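Local atomic coordinates of major centromere autoantigen B (Homo sapiens, PDB entry 1UFI), a protein that binds centromeric DNA and pairs with a second copy of itself through this C-terminal dimerization domain. Residues F26-D29 with D30-S34. Sequence-based numbering, arbitrary orientation.
Sequences FPID and DRVQS
Ile-28 lays its CG1-CD1 branch against Val-32, four residues on. Its CG1 comes at a slant to 3.5 Å from CG1 of Val-32, and its CD1 reaches the same methyl more loosely. Gln-33 crosses Ile-28 at about a right angle. Its chain bends at chi2 (84°), which brings the NE2 side of the amide towards CG2 of Ile-28, with CD1 off the amide plane. NE2 of Gln-33 is 2.9 Å from CG2 of Ile-28, implausibly close, so the amide's rotation is doubtful.

Asp-29 is the N-cap of helix 30-49. Its CG sits between the backbone N and the carbonyl carbon (chi1 87°), which turns the carboxylate back over the first helical turn. OD1 of Asp-29 accepts from N of Val-32 at 2.7 Å, nearly along its C-O axis and almost straight (168° at the hydrogen). N of Arg-31 is also close to this oxygen, at 2.9 Å. OD2 of Asp-29 lies 3.4 Å from CB of Arg-31, while the guanidinium extends away from the carboxylate. The main-chain O of Asp-29 takes the longer bond from N of Gln-33, at 3.3 Å, and so begins the helical bonding pattern.

Residues 26-29 lead from the loop after helix 9-23 into helix 30-49, the second helix of an antiparallel helical hairpin. Phe-26 stacks edge-to-face with Tyr-22 and packs on Val-46 of the second subunit. Val-32 packs on Asp-42 of that subunit, so the helix start borders the dimer interface. A carboxylate at this helix N-terminus would probably be stabilised in its charged form by the helix dipole and the amide it accepts from.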
loop_
_atom_site.group_PDB
_atom_site.type_symbol
_atom_site.label_atom_id
_atom_site.label_comp_id
_atom_site.label_asym_id
_atom_site.label_seq_id
_atom_site.Cartn_x
_atom_site.Cartn_y
_atom_site.Cartn_z
ATOM N N PHE A 26 4.644 -14.072 1.033
ATOM C CA PHE A 26 3.897 -15.064 0.273
ATOM C C PHE A 26 4.589 -15.240 -1.054
ATOM O O PHE A 26 5.341 -14.343 -1.482
ATOM C CB PHE A 26 2.453 -14.608 0.011
ATOM C CG PHE A 26 1.627 -14.514 1.292
ATOM C CD1 PHE A 26 1.517 -13.292 1.959
ATOM C CD2 PHE A 26 1.059 -15.657 1.864
ATOM C CE1 PHE A 26 0.836 -13.186 3.169
ATOM C CE2 PHE A 26 0.353 -15.572 3.066
ATOM C CZ PHE A 26 0.231 -14.346 3.719
ATOM N N PRO A 27 4.355 -16.359 -1.729
ATOM C CA PRO A 27 4.808 -16.486 -3.116
ATOM C C PRO A 27 4.050 -15.412 -3.896
ATOM O O PRO A 27 2.850 -15.281 -3.737
ATOM C CB PRO A 27 4.415 -17.924 -3.491
ATOM C CG PRO A 27 4.338 -18.566 -2.164
ATOM C CD PRO A 27 3.679 -17.568 -1.241
ATOM N N ILE A 28 4.773 -14.606 -4.659
ATOM C CA ILE A 28 4.202 -13.368 -5.253
ATOM C C ILE A 28 4.304 -13.397 -6.782
ATOM O O ILE A 28 5.368 -13.654 -7.256
ATOM C CB ILE A 28 5.019 -12.128 -4.630
ATOM C CG1 ILE A 28 4.206 -10.872 -4.484
ATOM C CG2 ILE A 28 6.401 -11.940 -5.306
ATOM C CD1 ILE A 28 4.937 -9.823 -3.718
ATOM N N ASP A 29 3.220 -13.226 -7.539
ATOM C CA ASP A 29 3.383 -13.240 -9.003
ATOM C C ASP A 29 3.975 -11.855 -9.379
ATOM O O ASP A 29 4.140 -10.983 -8.494
ATOM C CB ASP A 29 2.081 -13.616 -9.753
ATOM C CG ASP A 29 1.174 -12.415 -10.046
ATOM O OD1 ASP A 29 1.398 -11.363 -9.456
ATOM O OD2 ASP A 29 0.216 -12.428 -10.872
ATOM N N ASP A 30 4.367 -11.684 -10.648
ATOM C CA ASP A 30 4.911 -10.391 -11.169
ATOM C C ASP A 30 3.921 -9.258 -11.212
ATOM O O ASP A 30 4.336 -8.108 -11.185
ATOM C CB ASP A 30 5.422 -10.517 -12.613
ATOM C CG ASP A 30 6.661 -11.405 -12.727
ATOM O OD1 ASP A 30 7.365 -11.617 -11.706
ATOM O OD2 ASP A 30 7.016 -11.914 -13.819
ATOM N N ARG A 31 2.642 -9.560 -11.345
ATOM C CA ARG A 31 1.615 -8.536 -11.295
ATOM C C ARG A 31 1.544 -7.898 -9.928
ATOM O O ARG A 31 1.413 -6.663 -9.814
ATOM C CB ARG A 31 0.267 -9.128 -11.635
ATOM C CG ARG A 31 -0.768 -8.101 -12.109
ATOM C CD ARG A 31 -1.607 -8.598 -13.298
ATOM N NE ARG A 31 -3.040 -8.351 -13.111
ATOM C CZ ARG A 31 -3.681 -7.267 -13.551
ATOM N NH1 ARG A 31 -3.027 -6.295 -14.182
ATOM N NH2 ARG A 31 -4.979 -7.143 -13.342
ATOM N N VAL A 32 1.606 -8.725 -8.876
ATOM C CA VAL A 32 1.621 -8.158 -7.491
ATOM C C VAL A 32 2.865 -7.305 -7.275
ATOM O O VAL A 32 2.772 -6.218 -6.706
ATOM C CB VAL A 32 1.503 -9.303 -6.391
ATOM C CG1 VAL A 32 1.484 -8.649 -4.977
ATOM C CG2 VAL A 32 0.217 -10.071 -6.665
ATOM N N GLN A 33 4.033 -7.784 -7.693
ATOM C CA GLN A 33 5.252 -7.036 -7.557
ATOM C C GLN A 33 5.088 -5.671 -8.217
ATOM O O GLN A 33 5.531 -4.644 -7.693
ATOM C CB GLN A 33 6.383 -7.776 -8.234
ATOM C CG GLN A 33 7.739 -7.473 -7.608
ATOM C CD GLN A 33 7.964 -8.386 -6.392
ATOM O OE1 GLN A 33 8.272 -7.917 -5.293
ATOM N NE2 GLN A 33 7.748 -9.686 -6.590
ATOM N N SER A 34 4.522 -5.699 -9.407
ATOM C CA SER A 34 4.325 -4.462 -10.185
ATOM C C SER A 34 3.406 -3.488 -9.434
ATOM O O SER A 34 3.657 -2.266 -9.365
ATOM C CB SER A 34 3.709 -4.773 -11.539
ATOM O OG SER A 34 3.734 -3.532 -12.280
#